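Long-range contacts in putative succinylglutamate desuccinylase / aspartoacylase (Shewanella amazonensis, PDB 3FMC), which probably acts as a zinc-dependent hydrolase of the succinylglutamate desuccinylase/aspartoacylase family: residues 131-135 with 160-166; 201-205 with 215-220; 32-36 with 265-270. One frame throughout, in Å; residues are numbered along the deposited sequence.

Contact 1: 131-135 with 160-166; sequences RATLV and SMAHRAD
Arg-131 NH1 donates to His-163 O (3.1 Å, 165°), near the guanidinium plane, in the last part of helix 150-163. Water 1 bridges Arg-131 NH2 (2.7 Å) and Asp-166 OD1 (2.6 Å); the direct NH2-OD1 salt bridge is long, 3.8 Å and out of plane, while Asp-166 OD2 accepts from Ser-35 N. Chi1 and chi2 t extend Arg-131, and chi3 near -32° turns the guanidinium. One turn on, water 2 joins Val-135 O (2.7 Å) to Ser-160 OG (2.8 Å); Val-135 CA and Ser-160 CA, the nearest pair of the two segments, are 5.4 Å apart. Between these polar ends Leu-134 (m,t) lies over the His-163 ring, CB 3.9 Å from its centroid in a CH-pi contact; His-163 NE2 bonds to His-107. Val-135 CG2 packs on His-163 CB (4.1 Å), and its CG1 covers a face of the Arg-164 guanidinium (NH2 3.6 Å). This helix-helix interface ties helix 123-142 to helix 150-163, which packs on Tyr-37 of strand 36-40; Trp-218 of helix 210-227 touches Arg-131 and Leu-134.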
loop_
_atom_site.group_PDB
_atom_site.type_symbol
_atom_site.label_atom_id
_atom_site.label_comp_id
_atom_site.label_asym_id
_atom_site.label_seq_id
_atom_site.Cartn_x
_atom_site.Cartn_y
_atom_site.Cartn_z
ATOM N N ARG C 131 28.834 -14.499 -25.992
ATOM C CA ARG C 131 28.254 -14.877 -24.731
ATOM C C ARG C 131 29.106 -14.323 -23.601
ATOM O O ARG C 131 28.580 -13.797 -22.639
ATOM C CB ARG C 131 28.152 -16.388 -24.584
ATOM C CG ARG C 131 27.351 -16.813 -23.346
ATOM C CD ARG C 131 27.054 -18.293 -23.275
ATOM N NE ARG C 131 26.884 -18.869 -24.598
ATOM C CZ ARG C 131 25.754 -18.981 -25.300
ATOM N NH1 ARG C 131 24.580 -18.582 -24.838
ATOM N NH2 ARG C 131 25.822 -19.522 -26.508
ATOM N N ALA C 132 30.424 -14.450 -23.726
ATOM C CA ALA C 132 31.336 -13.965 -22.697
ATOM C C ALA C 132 31.222 -12.461 -22.533
ATOM O O ALA C 132 31.252 -11.962 -21.404
ATOM C CB ALA C 132 32.802 -14.405 -23.006
ATOM N N THR C 133 31.067 -11.738 -23.642
ATOM C CA THR C 133 30.901 -10.298 -23.614
ATOM C C THR C 133 29.619 -9.921 -22.870
ATOM O O THR C 133 29.614 -9.001 -22.062
ATOM C CB THR C 133 30.863 -9.706 -25.032
ATOM O OG1 THR C 133 32.170 -9.816 -25.618
ATOM C CG2 THR C 133 30.405 -8.207 -25.043
ATOM N N LEU C 134 28.536 -10.632 -23.155
ATOM C CA LEU C 134 27.253 -10.353 -22.482
ATOM C C LEU C 134 27.353 -10.585 -20.964
ATOM O O LEU C 134 26.842 -9.777 -20.197
ATOM C CB LEU C 134 26.127 -11.210 -23.063
ATOM C CG LEU C 134 25.851 -11.075 -24.565
ATOM C CD1 LEU C 134 24.595 -11.947 -24.888
ATOM C CD2 LEU C 134 25.662 -9.635 -25.036
ATOM N N VAL C 135 27.979 -11.686 -20.568
ATOM C CA VAL C 135 28.169 -12.067 -19.167
ATOM C C VAL C 135 29.071 -11.020 -18.481
ATOM O O VAL C 135 28.797 -10.539 -17.359
ATOM C CB VAL C 135 28.728 -13.489 -19.036
ATOM C CG1 VAL C 135 29.185 -13.807 -17.598
ATOM C CG2 VAL C 135 27.692 -14.518 -19.480
ATOM N N SER C 160 22.401 -12.548 -16.070
ATOM C CA SER C 160 23.719 -13.134 -16.254
ATOM C C SER C 160 23.603 -14.656 -16.302
ATOM O O SER C 160 24.305 -15.304 -17.100
ATOM C CB SER C 160 24.674 -12.698 -15.145
ATOM O OG SER C 160 25.886 -13.411 -15.279
HETATM N N MSE C 161 22.732 -15.236 -15.470
HETATM C CA MSE C 161 22.495 -16.690 -15.523
HETATM C C MSE C 161 21.827 -17.088 -16.850
HETATM O O MSE C 161 22.244 -18.070 -17.496
HETATM C CB MSE C 161 21.656 -17.177 -14.349
HETATM C CG MSE C 161 22.420 -17.128 -12.982
HETATM SE SE MSE C 161 21.431 -18.042 -11.649
HETATM C CE MSE C 161 19.925 -16.671 -11.424
ATOM N N ALA C 162 20.830 -16.305 -17.259
ATOM C CA ALA C 162 20.058 -16.570 -18.483
ATOM C C ALA C 162 20.964 -16.539 -19.725
ATOM O O ALA C 162 20.819 -17.342 -20.614
ATOM C CB ALA C 162 18.954 -15.528 -18.640
ATOM N N HIS C 163 21.874 -15.566 -19.768
ATOM C CA HIS C 163 22.802 -15.408 -20.890
ATOM C C HIS C 163 23.668 -16.645 -21.135
ATOM O O HIS C 163 24.170 -16.848 -22.246
ATOM C CB HIS C 163 23.727 -14.221 -20.665
ATOM C CG HIS C 163 23.122 -12.890 -20.971
ATOM N ND1 HIS C 163 22.269 -12.682 -22.036
ATOM C CD2 HIS C 163 23.389 -11.668 -20.452
ATOM C CE1 HIS C 163 21.983 -11.393 -22.115
ATOM N NE2 HIS C 163 22.641 -10.752 -21.158
ATOM N N ARG C 164 23.888 -17.443 -20.097
ATOM C CA ARG C 164 24.697 -18.643 -20.231
ATOM C C ARG C 164 24.004 -19.789 -20.956
ATOM O O ARG C 164 24.682 -20.672 -21.430
ATOM C CB ARG C 164 25.151 -19.168 -18.877
ATOM C CG ARG C 164 26.038 -18.213 -18.117
ATOM C CD ARG C 164 26.298 -18.750 -16.727
ATOM N NE ARG C 164 27.069 -17.746 -15.985
ATOM C CZ ARG C 164 28.395 -17.582 -16.091
ATOM N NH1 ARG C 164 29.120 -18.356 -16.907
ATOM N NH2 ARG C 164 29.007 -16.634 -15.379
ATOM N N ALA C 165 22.684 -19.758 -21.052
ATOM C CA ALA C 165 21.879 -20.815 -21.691
ATOM C C ALA C 165 21.571 -20.561 -23.192
ATOM O O ALA C 165 21.625 -19.429 -23.688
ATOM C CB ALA C 165 20.548 -20.975 -20.913
ATOM N N ASP C 166 21.209 -21.639 -23.889
ATOM C CA ASP C 166 20.769 -21.586 -25.274
ATOM C C ASP C 166 19.284 -21.287 -25.359
ATOM O O ASP C 166 18.835 -20.738 -26.345
ATOM C CB ASP C 166 21.031 -22.914 -25.975
ATOM C CG ASP C 166 22.512 -23.292 -25.957
ATOM O OD1 ASP C 166 23.358 -22.395 -26.167
ATOM O OD2 ASP C 166 22.804 -24.468 -25.645
HETATM O O HOH W 1 23.369 -20.160 -27.533
HETATM O O HOH W 2 27.991 -11.630 -15.020
#

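Contact 2: 201-205 with 215-220; sequences LIPNS and FVPWWT
Ile-202, ending strand 198-202, points CD1 at the Phe-215 ring edge (CZ 3.8 Å); its O lies near the Trp-219 ring plane (CH2 3.6 Å). Beyond the strand, Pro-203 O sits at the Phe-215 edge (CE1 3.8 Å). Asn-204 centres an inverse gamma turn (phi/psi -76/85), closed by a weak Ser-205 N to Pro-203 O bond (3.0 Å). Asn-204 CB stands over the six-membered ring of Trp-219 (chi1 t), 3.6 Å from the centroid, a CH-pi contact; Asn-204 CA lies 6.0 Å from Val-216 CA, the closest CA pair. Chi1 t of Asn-204 carries its ND2 to Thr-220 OG1 (3.3 Å, weak), which donates to Val-216 O (2.9 Å); ND2 also bonds to Glu-223. Val-216 CG2 packs against Asn-204 OD1 (3.5 Å) and Ser-205 C (3.8 Å). Helical 215-220 (Trp-219 N to Phe-215 O and Thr-220 N to Val-216 O, both 2.9 Å) is kinked where Pro-217 N and Trp-218 N lack bonds to the preceding turn. The strand exit thus rests on helix 210-227, and Pro-184 of strand 176-184 touches Phe-215 and Trp-219.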
loop_
_atom_site.group_PDB
_atom_site.type_symbol
_atom_site.label_atom_id
_atom_site.label_comp_id
_atom_site.label_asym_id
_atom_site.label_seq_id
_atom_site.Cartn_x
_atom_site.Cartn_y
_atom_site.Cartn_z
ATOM N N LEU C 201 3.466 -12.818 -31.227
ATOM C CA LEU C 201 4.737 -12.786 -31.958
ATOM C C LEU C 201 5.346 -11.404 -31.808
ATOM O O LEU C 201 4.745 -10.377 -32.187
ATOM C CB LEU C 201 4.518 -13.173 -33.430
ATOM C CG LEU C 201 3.960 -14.575 -33.707
ATOM C CD1 LEU C 201 3.572 -14.752 -35.171
ATOM C CD2 LEU C 201 4.957 -15.649 -33.273
ATOM N N ILE C 202 6.562 -11.363 -31.248
ATOM C CA ILE C 202 7.181 -10.105 -30.842
ATOM C C ILE C 202 8.442 -9.790 -31.636
ATOM O O ILE C 202 9.195 -10.698 -32.029
ATOM C CB ILE C 202 7.386 -10.050 -29.269
ATOM C CG1 ILE C 202 8.532 -10.951 -28.786
ATOM C CG2 ILE C 202 6.072 -10.390 -28.502
ATOM C CD1 ILE C 202 8.818 -10.729 -27.277
ATOM N N PRO C 203 8.686 -8.498 -31.890
ATOM C CA PRO C 203 9.788 -8.070 -32.731
ATOM C C PRO C 203 11.112 -7.905 -32.005
ATOM O O PRO C 203 11.192 -8.075 -30.782
ATOM C CB PRO C 203 9.330 -6.705 -33.213
ATOM C CG PRO C 203 8.549 -6.159 -32.064
ATOM C CD PRO C 203 7.880 -7.352 -31.427
ATOM N N ASN C 204 12.144 -7.593 -32.779
ATOM C CA ASN C 204 13.465 -7.311 -32.225
ATOM C C ASN C 204 13.496 -5.899 -31.606
ATOM O O ASN C 204 13.944 -4.926 -32.223
ATOM C CB ASN C 204 14.550 -7.440 -33.290
ATOM C CG ASN C 204 15.942 -7.453 -32.703
ATOM O OD1 ASN C 204 16.108 -7.397 -31.481
ATOM N ND2 ASN C 204 16.959 -7.472 -33.570
ATOM N N SER C 205 13.057 -5.815 -30.364
ATOM C CA SER C 205 12.981 -4.544 -29.682
ATOM C C SER C 205 13.145 -4.780 -28.205
ATOM O O SER C 205 12.496 -5.652 -27.659
ATOM C CB SER C 205 11.605 -3.951 -29.935
ATOM O OG SER C 205 11.490 -2.696 -29.322
ATOM N N PHE C 215 17.206 -12.191 -25.851
ATOM C CA PHE C 215 17.317 -12.423 -27.300
ATOM C C PHE C 215 17.763 -11.234 -28.119
ATOM O O PHE C 215 18.339 -11.423 -29.205
ATOM C CB PHE C 215 16.029 -13.051 -27.898
ATOM C CG PHE C 215 14.820 -12.123 -27.914
ATOM C CD1 PHE C 215 14.788 -10.988 -28.696
ATOM C CD2 PHE C 215 13.661 -12.487 -27.248
ATOM C CE1 PHE C 215 13.657 -10.184 -28.730
ATOM C CE2 PHE C 215 12.519 -11.696 -27.291
ATOM C CZ PHE C 215 12.528 -10.533 -28.019
ATOM N N VAL C 216 17.518 -10.009 -27.662
ATOM C CA VAL C 216 17.885 -8.884 -28.524
ATOM C C VAL C 216 19.365 -8.893 -28.928
ATOM O O VAL C 216 19.671 -8.621 -30.115
ATOM C CB VAL C 216 17.424 -7.492 -27.959
ATOM C CG1 VAL C 216 18.061 -6.345 -28.712
ATOM C CG2 VAL C 216 15.909 -7.369 -28.020
ATOM N N PRO C 217 20.301 -9.152 -27.987
ATOM C CA PRO C 217 21.684 -9.057 -28.496
ATOM C C PRO C 217 21.975 -10.057 -29.613
ATOM O O PRO C 217 22.659 -9.738 -30.603
ATOM C CB PRO C 217 22.560 -9.388 -27.261
ATOM C CG PRO C 217 21.669 -9.185 -26.069
ATOM C CD PRO C 217 20.265 -9.464 -26.540
ATOM N N TRP C 218 21.459 -11.259 -29.434
ATOM C CA TRP C 218 21.669 -12.350 -30.426
ATOM C C TRP C 218 20.964 -12.153 -31.756
ATOM O O TRP C 218 21.508 -12.570 -32.816
ATOM C CB TRP C 218 21.298 -13.676 -29.842
ATOM C CG TRP C 218 22.099 -14.048 -28.644
ATOM C CD1 TRP C 218 21.732 -13.912 -27.351
ATOM C CD2 TRP C 218 23.396 -14.681 -28.630
ATOM N NE1 TRP C 218 22.731 -14.383 -26.522
ATOM C CE2 TRP C 218 23.756 -14.866 -27.277
ATOM C CE3 TRP C 218 24.291 -15.089 -29.630
ATOM C CZ2 TRP C 218 24.969 -15.468 -26.889
ATOM C CZ3 TRP C 218 25.517 -15.662 -29.240
ATOM C CH2 TRP C 218 25.830 -15.858 -27.885
ATOM N N TRP C 219 19.757 -11.568 -31.706
ATOM C CA TRP C 219 18.956 -11.332 -32.907
ATOM C C TRP C 219 19.641 -10.224 -33.687
ATOM O O TRP C 219 19.790 -10.303 -34.910
ATOM C CB TRP C 219 17.556 -10.874 -32.531
ATOM C CG TRP C 219 16.496 -11.011 -33.597
ATOM C CD1 TRP C 219 16.682 -11.179 -34.953
ATOM C CD2 TRP C 219 15.083 -10.953 -33.392
ATOM N NE1 TRP C 219 15.477 -11.233 -35.591
ATOM C CE2 TRP C 219 14.471 -11.097 -34.661
ATOM C CE3 TRP C 219 14.266 -10.790 -32.258
ATOM C CZ2 TRP C 219 13.083 -11.103 -34.821
ATOM C CZ3 TRP C 219 12.897 -10.784 -32.428
ATOM C CH2 TRP C 219 12.322 -10.933 -33.705
ATOM N N THR C 220 20.048 -9.167 -32.979
ATOM C CA THR C 220 20.770 -8.065 -33.604
ATOM C C THR C 220 22.096 -8.541 -34.236
ATOM O O THR C 220 22.447 -8.096 -35.323
ATOM C CB THR C 220 21.028 -6.958 -32.577
ATOM O OG1 THR C 220 19.757 -6.475 -32.103
ATOM C CG2 THR C 220 21.809 -5.836 -33.207
#

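Contact 3: 32-36 with 265-270; sequences AGPSV and LSHRGV
Gly-33 and Pro-34 are extended (phi/psi -68/162 and -66/156), leading into strand 36-40, while 265-267 form the last turn of helix 251-267. That helix ends in a Schellman motif: Gly-269 adopts positive phi (71/28), and Val-270 N and Gly-269 N bond back to Leu-265 O (2.9 Å) and Ser-266 O (3.0 Å). The nearest CA atoms are those of Gly-33 and Val-270, 4.7 Å apart. No hydrogen bond crosses; Gly-33 CA makes a CA-H...O contact with Gly-269 O (3.5 Å), and an ideal CB on Gly-33 would clash with that oxygen at 2.5 Å. Gly-33 and Val-270 both form backbone hydrogen bonds with Leu-66, so the helix C-terminus is held beside the lead-in to a strand of the central sheet, as suits the alpha/beta fold of this zinc-exopeptidase-like family. Pro-34 lays its ring against the helix exit, CD 3.1 Å from Arg-268 O and 3.9 Å from Val-270 CG2. Arg-268 folds back in an m,m,m rotamer, its NH2 4.1 Å from Pro-34 CG and its NH1 bonded to Tyr-264. Deeper in, Val-36 (chi1 t) directs CG2 at Val-270 CG2 (3.6 Å) and Leu-265 CD2 (4.0 Å), an apolar cluster also lined by Ile-167 and Ile-69.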
loop_
_atom_site.group_PDB
_atom_site.type_symbol
_atom_site.label_atom_id
_atom_site.label_comp_id
_atom_site.label_asym_id
_atom_site.label_seq_id
_atom_site.Cartn_x
_atom_site.Cartn_y
_atom_site.Cartn_z
ATOM N N ALA C 32 25.177 -33.394 -25.881
ATOM C CA ALA C 32 25.421 -32.213 -26.655
ATOM C C ALA C 32 24.165 -31.404 -26.845
ATOM O O ALA C 32 24.142 -30.529 -27.732
ATOM C CB ALA C 32 26.012 -32.589 -28.026
ATOM N N GLY C 33 23.135 -31.678 -26.045
ATOM C CA GLY C 33 21.876 -30.959 -26.181
ATOM C C GLY C 33 22.014 -29.496 -25.768
ATOM O O GLY C 33 22.994 -29.121 -25.104
ATOM N N PRO C 34 21.066 -28.652 -26.189
ATOM C CA PRO C 34 21.152 -27.268 -25.752
ATOM C C PRO C 34 20.938 -27.133 -24.241
ATOM O O PRO C 34 20.278 -27.991 -23.634
ATOM C CB PRO C 34 19.979 -26.575 -26.472
ATOM C CG PRO C 34 19.506 -27.537 -27.542
ATOM C CD PRO C 34 19.905 -28.910 -27.069
ATOM N N SER C 35 21.467 -26.057 -23.668
ATOM C CA SER C 35 21.262 -25.751 -22.245
ATOM C C SER C 35 20.013 -24.886 -22.093
ATOM O O SER C 35 19.670 -24.058 -22.953
ATOM C CB SER C 35 22.461 -25.054 -21.619
ATOM O OG SER C 35 22.779 -23.859 -22.301
ATOM N N VAL C 36 19.357 -25.052 -20.964
ATOM C CA VAL C 36 18.075 -24.378 -20.717
ATOM C C VAL C 36 18.111 -23.709 -19.340
ATOM O O VAL C 36 18.587 -24.292 -18.338
ATOM C CB VAL C 36 16.915 -25.376 -20.730
ATOM C CG1 VAL C 36 15.551 -24.669 -20.642
ATOM C CG2 VAL C 36 16.998 -26.287 -22.021
ATOM N N LEU C 265 11.269 -29.262 -25.205
ATOM C CA LEU C 265 12.605 -29.788 -24.852
ATOM C C LEU C 265 12.960 -31.026 -25.713
ATOM O O LEU C 265 14.101 -31.167 -26.130
ATOM C CB LEU C 265 12.632 -30.110 -23.359
ATOM C CG LEU C 265 12.454 -28.923 -22.395
ATOM C CD1 LEU C 265 12.690 -29.341 -20.943
ATOM C CD2 LEU C 265 13.330 -27.771 -22.814
ATOM N N SER C 266 11.994 -31.912 -25.949
ATOM C CA SER C 266 12.216 -33.072 -26.855
ATOM C C SER C 266 12.534 -32.557 -28.271
ATOM O O SER C 266 13.521 -32.941 -28.903
ATOM C CB SER C 266 10.987 -33.991 -26.832
ATOM O OG SER C 266 11.110 -35.024 -27.778
ATOM N N HIS C 267 11.687 -31.657 -28.771
ATOM C CA HIS C 267 11.936 -30.993 -30.051
ATOM C C HIS C 267 13.346 -30.418 -30.210
ATOM O O HIS C 267 13.978 -30.565 -31.262
ATOM C CB HIS C 267 10.824 -29.951 -30.323
ATOM C CG HIS C 267 11.197 -28.897 -31.317
ATOM N ND1 HIS C 267 11.426 -29.162 -32.649
ATOM C CD2 HIS C 267 11.299 -27.553 -31.178
ATOM C CE1 HIS C 267 11.719 -28.035 -33.271
ATOM N NE2 HIS C 267 11.638 -27.038 -32.399
ATOM N N ARG C 268 13.862 -29.745 -29.173
ATOM C CA ARG C 268 15.191 -29.144 -29.213
ATOM C C ARG C 268 16.330 -30.076 -28.824
ATOM O O ARG C 268 17.485 -29.671 -28.815
ATOM C CB ARG C 268 15.221 -27.913 -28.298
ATOM C CG ARG C 268 14.243 -26.792 -28.708
ATOM C CD ARG C 268 14.609 -26.238 -30.033
ATOM N NE ARG C 268 16.029 -25.914 -30.088
ATOM C CZ ARG C 268 16.544 -24.749 -29.705
ATOM N NH1 ARG C 268 15.764 -23.771 -29.266
ATOM N NH2 ARG C 268 17.836 -24.551 -29.805
ATOM N N GLY C 269 16.014 -31.317 -28.522
ATOM C CA GLY C 269 17.028 -32.299 -28.179
ATOM C C GLY C 269 17.694 -32.124 -26.853
ATOM O O GLY C 269 18.834 -32.564 -26.667
ATOM N N VAL C 270 16.967 -31.516 -25.919
ATOM C CA VAL C 270 17.437 -31.328 -24.546
ATOM C C VAL C 270 17.243 -32.619 -23.778
ATOM O O VAL C 270 18.057 -32.940 -22.929
ATOM C CB VAL C 270 16.663 -30.169 -23.856
ATOM C CG1 VAL C 270 17.012 -30.146 -22.318
ATOM C CG2 VAL C 270 16.959 -28.845 -24.568
#

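In the fold
Contact 3 joins residues more than 200 positions apart, and contacts 1 and 2 follow one another within that span. Contacts 1 and 2, centres 15 Å apart, share the packing of helices 123-142 and 210-227: Leu-134 CD1 lies 3.5 Å from Trp-218 NE1. Contacts 1 and 3, centres 17 Å apart, meet just ahead of the parallel neighbours 36-40 and 167-174, where Asp-166 OD2 probably hydrogen-bonds to Ser-35 N (2.9 Å). Contacts 2 and 3 do not touch; their centres are 21 Å apart and their nearest atoms about 10 Å. Contact 1 touches both of the others, so helices 123-142, 150-163 and 210-227 are connected with the chain that leads into strand 36-40.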